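Long-range contacts in cyanophycinase-like exopeptidase (actinobacterium SCGC AAA027-L06, PDB 6NQC), which is a family S51 peptidase related to cyanophycinase, and so probably hydrolyses peptide bonds by a serine-type mechanism: residues L26-S31 and I213-D218; N183-P188 and K203-L208; F190-K195 and I217-A222. All blocks are in the same frame, centred on the assembly; numbering follows the deposited sequence.

Contact 1 of 3, residues L26-S31 and I213-D218; sequences LGLVGS and ILIGID
Ile215 and Ile217, on strand 213-217, turn their side chains toward strand 26-29 and meet Leu28 and Gly30 there. The two strands belong to different sheets of the alpha/beta fold of this S51 peptidase: 26-29 lies inside the mixed eight-stranded sheet, 213-217 inside the smaller four-stranded one. Their axes come within 8.5 Å and are inclined at 66°, so this is a side-chain contact between sheets and not an extension of either. Ile215 touches lightly, its CD1 standing 4.5 Å from CD1 of Leu28. Two residues on, Ile217 does most of the work with both branches. Its CG1 lies beside the backbone N (chi1 -58°), and the extended arm beyond it carries CD1 up to Leu28, 3.7 Å from Leu28 CB. The same methyl also rests 3.5 Å from Leu28 O. The other branch ends against the loop that follows strand 26-29, where CG2 of Ile217 packs 3.5 Å from Gly30 N. That nitrogen has a backbone partner in Thr221, so the methyl lies against a peptide already engaged. Val186 of strand 184-187 touches Leu28, Ile215 and Ile217, completing a buried apolar cluster between the sheets. With no side chain at Gly30 to hold the chains apart, its CA comes 4.9 Å from CA of Ile217. Beyond it, Ser31 bonds through OG to Val220 N and touches His189 and Glu219, which with a serine on a nucleophile elbow are consistent with a Ser-His-Glu triad. Asp218 ends the segment and contributes its backbone: Gly30 CA directs a C-H at Asp218 O, 3.6 Å away, with an angle of 152° at the hydrogen.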
loop_
_atom_site.group_PDB
_atom_site.type_symbol
_atom_site.label_atom_id
_atom_site.label_comp_id
_atom_site.label_asym_id
_atom_site.label_seq_id
_atom_site.Cartn_x
_atom_site.Cartn_y
_atom_site.Cartn_z
ATOM N N LEU A 26 0.830 -0.478 -9.129
ATOM C CA LEU A 26 0.124 -0.437 -7.853
ATOM C C LEU A 26 0.292 -1.786 -7.166
ATOM O O LEU A 26 -0.168 -2.813 -7.688
ATOM C CB LEU A 26 -1.356 -0.122 -8.062
ATOM C CG LEU A 26 -2.153 0.221 -6.795
ATOM C CD1 LEU A 26 -1.545 1.356 -6.053
ATOM C CD2 LEU A 26 -3.561 0.583 -7.254
ATOM N N GLY A 27 0.901 -1.775 -5.985
ATOM C CA GLY A 27 1.159 -2.978 -5.215
ATOM C C GLY A 27 0.340 -3.031 -3.928
ATOM O O GLY A 27 0.343 -2.095 -3.130
ATOM N N LEU A 28 -0.321 -4.160 -3.731
ATOM C CA LEU A 28 -1.043 -4.477 -2.493
ATOM C C LEU A 28 -0.340 -5.628 -1.793
ATOM O O LEU A 28 -0.272 -6.744 -2.334
ATOM C CB LEU A 28 -2.498 -4.843 -2.811
ATOM C CG LEU A 28 -3.207 -3.941 -3.819
ATOM C CD1 LEU A 28 -4.556 -4.485 -4.203
ATOM C CD2 LEU A 28 -3.318 -2.550 -3.231
ATOM N N VAL A 29 0.206 -5.375 -0.595
ATOM C CA VAL A 29 1.059 -6.340 0.092
ATOM C C VAL A 29 0.397 -6.771 1.392
ATOM O O VAL A 29 -0.042 -5.936 2.180
ATOM C CB VAL A 29 2.446 -5.749 0.350
ATOM C CG1 VAL A 29 3.385 -6.747 0.985
ATOM C CG2 VAL A 29 3.071 -5.280 -1.019
ATOM N N GLY A 30 0.360 -8.078 1.626
ATOM C CA GLY A 30 -0.302 -8.601 2.819
ATOM C C GLY A 30 0.505 -8.498 4.105
ATOM O O GLY A 30 -0.070 -8.369 5.199
ATOM N N SER A 31 1.823 -8.534 4.000
ATOM C CA SER A 31 2.771 -8.347 5.108
ATOM C C SER A 31 4.165 -8.400 4.481
ATOM O O SER A 31 4.322 -8.813 3.330
ATOM C CB SER A 31 2.663 -9.396 6.230
ATOM O OG SER A 31 3.326 -10.609 5.893
ATOM N N ILE A 213 -15.655 -5.710 -4.704
ATOM C CA ILE A 213 -14.792 -6.878 -4.686
ATOM C C ILE A 213 -13.938 -6.837 -3.425
ATOM O O ILE A 213 -13.327 -5.799 -3.086
ATOM C CB ILE A 213 -13.899 -6.958 -5.943
ATOM C CG1 ILE A 213 -14.742 -7.139 -7.189
ATOM C CG2 ILE A 213 -12.835 -8.080 -5.748
ATOM C CD1 ILE A 213 -13.985 -6.930 -8.456
ATOM N N LEU A 214 -13.913 -7.953 -2.719
ATOM C CA LEU A 214 -13.177 -8.097 -1.471
ATOM C C LEU A 214 -12.168 -9.209 -1.653
ATOM O O LEU A 214 -12.536 -10.331 -2.048
ATOM C CB LEU A 214 -14.110 -8.438 -0.307
ATOM C CG LEU A 214 -13.447 -8.668 1.038
ATOM C CD1 LEU A 214 -12.809 -7.332 1.519
ATOM C CD2 LEU A 214 -14.408 -9.183 2.092
ATOM N N ILE A 215 -10.907 -8.928 -1.312
ATOM C CA ILE A 215 -9.868 -9.937 -1.466
ATOM C C ILE A 215 -9.080 -10.030 -0.183
ATOM O O ILE A 215 -8.958 -9.055 0.579
ATOM C CB ILE A 215 -8.898 -9.646 -2.638
ATOM C CG1 ILE A 215 -8.060 -8.391 -2.391
ATOM C CG2 ILE A 215 -9.721 -9.486 -3.892
ATOM C CD1 ILE A 215 -6.975 -8.154 -3.456
ATOM N N GLY A 216 -8.496 -11.198 0.033
ATOM C CA GLY A 216 -7.555 -11.404 1.112
ATOM C C GLY A 216 -6.179 -11.681 0.542
ATOM O O GLY A 216 -6.044 -12.383 -0.464
ATOM N N ILE A 217 -5.162 -11.129 1.191
ATOM C CA ILE A 217 -3.767 -11.332 0.796
ATOM C C ILE A 217 -3.044 -11.906 2.005
ATOM O O ILE A 217 -3.013 -11.279 3.072
ATOM C CB ILE A 217 -3.116 -10.030 0.313
ATOM C CG1 ILE A 217 -3.922 -9.473 -0.883
ATOM C CG2 ILE A 217 -1.660 -10.283 -0.112
ATOM C CD1 ILE A 217 -3.381 -8.119 -1.403
ATOM N N ASP A 218 -2.496 -13.111 1.840
ATOM C CA ASP A 218 -1.726 -13.759 2.886
ATOM C C ASP A 218 -0.446 -12.981 3.219
ATOM O O ASP A 218 0.036 -12.135 2.448
ATOM C CB ASP A 218 -1.289 -15.175 2.477
ATOM C CG ASP A 218 -2.422 -16.181 2.503
ATOM O OD1 ASP A 218 -3.459 -15.866 3.093
ATOM O OD2 ASP A 218 -2.275 -17.267 1.921
#

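Contact 2 of 3, residues N183-P188 and K203-L208; sequences NVRVIP and KILLDL
Arg185 reaches Leu205 with the end of its guanidinium, and two hydrogen bonds converge on a single backbone oxygen. NH1 lies 2.9 Å from Leu205 O (144° at the hydrogen) and NH2 2.9 Å from the same Leu205 O (148°). The oxygen sits in the guanidinium plane, whereas seen from the carbonyl NH1 is only slightly tilted out of plane and NH2 stands well above it. The chain runs out extended through chi1 and chi2 and then bends at chi3 (76°), which turns the group to this position, and a salt bridge from NE to Asp211 holds it from another side. This polar grip ties the strand to the helix of a beta-alpha-beta unit, in which helix 199-205 connects strand 184-187 to its parallel neighbour 213-217. Apolar contacts accompany it. Leu208 lays CD1 over one face of the guanidinium, near its rim and 3.5 Å from Arg185 NE, the two side chains crossing at about a right angle. Ile187 also points at the helix: its CG1 is 3.9 Å from CD1 of Leu205, while its CD1 meets Leu206 CD2 at 3.7 Å and sits 3.4 Å from Leu205 O, beside the oxygen that Arg185 holds.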
loop_
_atom_site.group_PDB
_atom_site.type_symbol
_atom_site.label_atom_id
_atom_site.label_comp_id
_atom_site.label_asym_id
_atom_site.label_seq_id
_atom_site.Cartn_x
_atom_site.Cartn_y
_atom_site.Cartn_z
ATOM N N ASN A 183 -13.016 -0.216 -6.566
ATOM C CA ASN A 183 -13.939 -1.344 -6.435
ATOM C C ASN A 183 -13.328 -2.547 -5.736
ATOM O O ASN A 183 -13.923 -3.628 -5.754
ATOM C CB ASN A 183 -14.465 -1.754 -7.813
ATOM C CG ASN A 183 -13.408 -2.355 -8.692
ATOM O OD1 ASN A 183 -12.250 -1.949 -8.663
ATOM N ND2 ASN A 183 -13.807 -3.330 -9.497
ATOM N N VAL A 184 -12.173 -2.389 -5.110
ATOM C CA VAL A 184 -11.498 -3.493 -4.454
ATOM C C VAL A 184 -11.116 -3.043 -3.047
ATOM O O VAL A 184 -10.720 -1.892 -2.836
ATOM C CB VAL A 184 -10.256 -3.948 -5.246
ATOM C CG1 VAL A 184 -9.593 -5.062 -4.479
ATOM C CG2 VAL A 184 -10.650 -4.364 -6.644
ATOM N N ARG A 185 -11.270 -3.940 -2.094
ATOM C CA ARG A 185 -10.751 -3.772 -0.741
ATOM C C ARG A 185 -9.976 -5.018 -0.331
ATOM O O ARG A 185 -10.328 -6.140 -0.706
ATOM C CB ARG A 185 -11.879 -3.511 0.230
ATOM C CG ARG A 185 -11.429 -3.439 1.690
ATOM C CD ARG A 185 -12.608 -2.938 2.552
ATOM N NE ARG A 185 -13.662 -3.917 2.820
ATOM C CZ ARG A 185 -13.644 -4.841 3.779
ATOM N NH1 ARG A 185 -12.584 -5.011 4.566
ATOM N NH2 ARG A 185 -14.679 -5.640 3.908
ATOM N N VAL A 186 -8.961 -4.808 0.509
ATOM C CA VAL A 186 -7.985 -5.820 0.879
ATOM C C VAL A 186 -8.064 -6.110 2.374
ATOM O O VAL A 186 -8.015 -5.192 3.207
ATOM C CB VAL A 186 -6.545 -5.358 0.544
ATOM C CG1 VAL A 186 -5.496 -6.268 1.220
ATOM C CG2 VAL A 186 -6.375 -5.250 -0.949
ATOM N N ILE A 187 -8.068 -7.395 2.714
ATOM C CA ILE A 187 -7.792 -7.868 4.058
ATOM C C ILE A 187 -6.359 -8.423 4.056
ATOM O O ILE A 187 -6.113 -9.434 3.381
ATOM C CB ILE A 187 -8.800 -8.931 4.504
ATOM C CG1 ILE A 187 -10.193 -8.314 4.472
ATOM C CG2 ILE A 187 -8.459 -9.380 5.897
ATOM C CD1 ILE A 187 -11.331 -9.305 4.604
ATOM N N PRO A 188 -5.425 -7.786 4.747
ATOM C CA PRO A 188 -4.034 -8.266 4.757
ATOM C C PRO A 188 -3.852 -9.357 5.799
ATOM O O PRO A 188 -4.781 -9.728 6.465
ATOM C CB PRO A 188 -3.242 -7.019 5.131
ATOM C CG PRO A 188 -4.206 -6.182 5.978
ATOM C CD PRO A 188 -5.596 -6.501 5.458
ATOM N N LYS A 203 -16.751 -10.195 11.391
ATOM C CA LYS A 203 -17.904 -9.984 10.523
ATOM C C LYS A 203 -17.828 -8.630 9.838
ATOM O O LYS A 203 -18.233 -8.493 8.665
ATOM C CB LYS A 203 -19.214 -10.094 11.315
ATOM C CG LYS A 203 -19.538 -11.521 11.788
ATOM C CD LYS A 203 -20.713 -11.582 12.778
ATOM C CE LYS A 203 -20.745 -12.921 13.542
ATOM N NZ LYS A 203 -20.595 -12.749 15.043
ATOM N N ILE A 204 -17.345 -7.613 10.571
ATOM C CA ILE A 204 -17.136 -6.286 10.000
ATOM C C ILE A 204 -16.020 -6.332 8.949
ATOM O O ILE A 204 -16.170 -5.842 7.828
ATOM C CB ILE A 204 -16.823 -5.297 11.132
ATOM C CG1 ILE A 204 -18.049 -5.103 12.054
ATOM C CG2 ILE A 204 -16.365 -3.930 10.593
ATOM C CD1 ILE A 204 -17.787 -4.356 13.361
ATOM N N LEU A 205 -14.872 -6.904 9.318
ATOM C CA LEU A 205 -13.742 -7.022 8.411
ATOM C C LEU A 205 -14.142 -7.704 7.113
ATOM O O LEU A 205 -13.656 -7.335 6.031
ATOM C CB LEU A 205 -12.619 -7.797 9.098
ATOM C CG LEU A 205 -11.260 -7.915 8.439
ATOM C CD1 LEU A 205 -10.766 -6.609 7.887
ATOM C CD2 LEU A 205 -10.232 -8.396 9.503
ATOM N N LEU A 206 -15.057 -8.662 7.184
ATOM C CA LEU A 206 -15.436 -9.430 5.998
ATOM C C LEU A 206 -16.585 -8.835 5.201
ATOM O O LEU A 206 -16.904 -9.366 4.135
ATOM C CB LEU A 206 -15.785 -10.865 6.399
ATOM C CG LEU A 206 -14.567 -11.723 6.760
ATOM C CD1 LEU A 206 -14.968 -13.041 7.394
ATOM C CD2 LEU A 206 -13.739 -11.925 5.485
ATOM N N ASP A 207 -17.218 -7.757 5.667
ATOM C CA ASP A 207 -18.472 -7.349 5.004
ATOM C C ASP A 207 -18.798 -5.913 5.384
ATOM O O ASP A 207 -19.397 -5.670 6.438
ATOM C CB ASP A 207 -19.611 -8.303 5.386
ATOM C CG ASP A 207 -20.938 -7.905 4.826
ATOM O OD1 ASP A 207 -20.967 -7.090 3.865
ATOM O OD2 ASP A 207 -21.950 -8.411 5.364
ATOM N N LEU A 208 -18.420 -4.984 4.501
ATOM C CA LEU A 208 -18.785 -3.591 4.610
ATOM C C LEU A 208 -19.822 -3.243 3.565
ATOM O O LEU A 208 -19.784 -3.773 2.437
ATOM C CB LEU A 208 -17.595 -2.640 4.439
ATOM C CG LEU A 208 -16.488 -2.799 5.494
ATOM C CD1 LEU A 208 -15.322 -1.815 5.142
ATOM C CD2 LEU A 208 -16.969 -2.494 6.891
#

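Contact 3 of 3, residues F190-K195 and I217-A222; sequences FNKFFK and IDEVTA
Asn191 OD1 receives the backbone N-H of Glu219 at 2.8 Å, in an almost perfectly straight bond (179° at the hydrogen) with the donor tilted somewhat from the amide plane. The amide can reach because CG of Asn191 stands between the backbone N and the carbonyl carbon (chi1 57°), facing the turn. Its other end is bridged by water: ND2 of Asn191 donates to a water at 3.1 Å, and that water donates to OE1 of Glu219 at 2.8 Å. Both ends of one amide therefore hold one residue, by backbone and by carboxylate. Lys192 crosses the same carboxylate with its aliphatic part, CD lying 3.4 Å from Glu219 OE1. Its amine makes no ion pair with this carboxylate, NZ remaining 5.2 Å from Glu219 OE1. The second oxygen, OE2, is hydrogen-bonded to His189 ND1, as in the His-Glu pair of a Ser-His-Glu triad, so the 190-195 loop contacts the residue that probably orients the histidine. Nearer the strand, Phe190 N bonds to Ile217 O at 3.0 Å (156°). The Phe190 ring presents an edge to Asp218, with CD2 3.9 Å from Asp218 OD1, an oxygen also bound to His241 NE2; the Phe190 and His241 rings meet as well. Glu219 itself occupies a type II beta turn from Asp218 to Thr221, closed by a weak bond of 3.3 Å from Thr221 N to Asp218 O; Thr221 OG1, also bonded to Ala238 N, braces it by donating to Glu219 O. The turn joins strand 213-217 to strand 221-225, while the facing loop follows strand 184-187 and leads into helix 199-205, against which Phe193 and Phe194 pack.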
loop_
_atom_site.group_PDB
_atom_site.type_symbol
_atom_site.label_atom_id
_atom_site.label_comp_id
_atom_site.label_asym_id
_atom_site.label_seq_id
_atom_site.Cartn_x
_atom_site.Cartn_y
_atom_site.Cartn_z
ATOM N N PHE A 190 -3.840 -12.321 5.767
ATOM C CA PHE A 190 -5.117 -13.027 5.730
ATOM C C PHE A 190 -5.073 -14.366 6.466
ATOM O O PHE A 190 -6.072 -14.785 7.066
ATOM C CB PHE A 190 -5.541 -13.294 4.310
ATOM C CG PHE A 190 -6.956 -13.791 4.183
ATOM C CD1 PHE A 190 -8.026 -12.949 4.404
ATOM C CD2 PHE A 190 -7.208 -15.085 3.823
ATOM C CE1 PHE A 190 -9.303 -13.402 4.271
ATOM C CE2 PHE A 190 -8.525 -15.536 3.672
ATOM C CZ PHE A 190 -9.540 -14.700 3.911
ATOM N N ASN A 191 -3.940 -15.026 6.435
ATOM C CA ASN A 191 -3.788 -16.335 7.037
ATOM C C ASN A 191 -3.689 -16.265 8.549
ATOM O O ASN A 191 -3.808 -17.304 9.199
ATOM C CB ASN A 191 -2.562 -17.052 6.435
ATOM C CG ASN A 191 -1.275 -16.264 6.585
ATOM O OD1 ASN A 191 -1.181 -15.103 6.158
ATOM N ND2 ASN A 191 -0.248 -16.905 7.176
ATOM N N LYS A 192 -3.526 -15.077 9.121
ATOM C CA LYS A 192 -3.415 -14.920 10.572
ATOM C C LYS A 192 -4.404 -13.952 11.208
ATOM O O LYS A 192 -4.698 -14.131 12.389
ATOM C CB LYS A 192 -1.980 -14.476 10.931
ATOM C CG LYS A 192 -0.900 -15.385 10.305
ATOM C CD LYS A 192 0.320 -15.512 11.203
ATOM C CE LYS A 192 1.004 -16.862 11.048
ATOM N NZ LYS A 192 1.007 -17.614 12.345
ATOM N N PHE A 193 -4.951 -12.966 10.464
ATOM C CA PHE A 193 -5.755 -11.897 11.052
ATOM C C PHE A 193 -6.901 -12.424 11.913
ATOM O O PHE A 193 -7.204 -11.860 12.975
ATOM C CB PHE A 193 -6.329 -11.040 9.912
ATOM C CG PHE A 193 -6.531 -9.562 10.238
ATOM C CD1 PHE A 193 -7.043 -9.159 11.446
ATOM C CD2 PHE A 193 -6.252 -8.589 9.275
ATOM C CE1 PHE A 193 -7.241 -7.833 11.723
ATOM C CE2 PHE A 193 -6.477 -7.224 9.542
ATOM C CZ PHE A 193 -6.972 -6.856 10.759
ATOM N N PHE A 194 -7.556 -13.473 11.473
ATOM C CA PHE A 194 -8.758 -13.944 12.161
ATOM C C PHE A 194 -8.441 -14.756 13.405
ATOM O O PHE A 194 -9.363 -15.095 14.158
ATOM C CB PHE A 194 -9.619 -14.725 11.164
ATOM C CG PHE A 194 -10.125 -13.850 10.045
ATOM C CD1 PHE A 194 -11.230 -13.046 10.222
ATOM C CD2 PHE A 194 -9.431 -13.769 8.838
ATOM C CE1 PHE A 194 -11.673 -12.209 9.209
ATOM C CE2 PHE A 194 -9.867 -12.929 7.832
ATOM C CZ PHE A 194 -10.981 -12.147 8.018
ATOM N N LYS A 195 -7.168 -15.032 13.668
ATOM C CA LYS A 195 -6.780 -15.583 14.957
ATOM C C LYS A 195 -6.661 -14.501 16.008
ATOM O O LYS A 195 -6.577 -14.832 17.183
ATOM C CB LYS A 195 -5.459 -16.339 14.833
ATOM C CG LYS A 195 -5.431 -17.351 13.685
ATOM C CD LYS A 195 -4.126 -18.171 13.625
ATOM C CE LYS A 195 -4.409 -19.655 13.316
ATOM N NZ LYS A 195 -3.851 -20.604 14.349
ATOM N N ILE A 217 -5.162 -11.129 1.191
ATOM C CA ILE A 217 -3.767 -11.332 0.796
ATOM C C ILE A 217 -3.044 -11.906 2.005
ATOM O O ILE A 217 -3.013 -11.279 3.072
ATOM C CB ILE A 217 -3.116 -10.030 0.313
ATOM C CG1 ILE A 217 -3.922 -9.473 -0.883
ATOM C CG2 ILE A 217 -1.660 -10.283 -0.112
ATOM C CD1 ILE A 217 -3.381 -8.119 -1.403
ATOM N N ASP A 218 -2.496 -13.111 1.840
ATOM C CA ASP A 218 -1.726 -13.759 2.886
ATOM C C ASP A 218 -0.446 -12.981 3.219
ATOM O O ASP A 218 0.036 -12.135 2.448
ATOM C CB ASP A 218 -1.289 -15.175 2.477
ATOM C CG ASP A 218 -2.422 -16.181 2.503
ATOM O OD1 ASP A 218 -3.459 -15.866 3.093
ATOM O OD2 ASP A 218 -2.275 -17.267 1.921
ATOM N N GLU A 219 0.143 -13.329 4.365
ATOM C CA GLU A 219 1.450 -12.797 4.716
ATOM C C GLU A 219 2.484 -13.110 3.631
ATOM O O GLU A 219 2.402 -14.122 2.909
ATOM C CB GLU A 219 1.880 -13.357 6.070
ATOM C CG GLU A 219 0.963 -12.845 7.184
ATOM C CD GLU A 219 1.515 -12.994 8.571
ATOM O OE1 GLU A 219 2.220 -13.986 8.828
ATOM O OE2 GLU A 219 1.220 -12.119 9.386
ATOM N N VAL A 220 3.390 -12.154 3.457
ATOM C CA VAL A 220 4.498 -12.213 2.510
ATOM C C VAL A 220 4.010 -12.556 1.118
ATOM O O VAL A 220 4.673 -13.266 0.365
ATOM C CB VAL A 220 5.547 -13.233 3.016
ATOM C CG1 VAL A 220 6.858 -13.055 2.257
ATOM C CG2 VAL A 220 5.747 -13.078 4.494
ATOM N N THR A 221 2.851 -12.014 0.756
ATOM C CA THR A 221 2.257 -12.169 -0.564
ATOM C C THR A 221 1.777 -10.792 -0.995
ATOM O O THR A 221 1.469 -9.929 -0.151
ATOM C CB THR A 221 1.098 -13.152 -0.545
ATOM O OG1 THR A 221 1.530 -14.370 0.091
ATOM C CG2 THR A 221 0.602 -13.487 -1.927
ATOM N N ALA A 222 1.746 -10.584 -2.318
ATOM C CA ALA A 222 1.324 -9.316 -2.882
ATOM C C ALA A 222 0.530 -9.564 -4.157
ATOM O O ALA A 222 0.597 -10.631 -4.782
ATOM C CB ALA A 222 2.526 -8.375 -3.160
HETATM O O HOH W 1 2.743 -16.336 7.425
#

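In the fold
From the N terminus, strand 26-29 comes first, and contact 1 closes a loop of 181 residues when strand 213-217 arrives. Contact 2 falls wholly within that loop and spans only 14 residues, from strand 184-187 to the end region of helix 199-205. Contact 3, closing a loop of 21 residues, begins between the two segments of contact 2 and ends beyond them, so the two cross; its second segment overlaps that of contact 1 at Ile217 and Asp218. Together they tie helix 199-205 to the four-stranded sheet, that sheet to the eight-stranded one, and the loop after strand 184-187 to the turn linking strands 213-217 and 221-225.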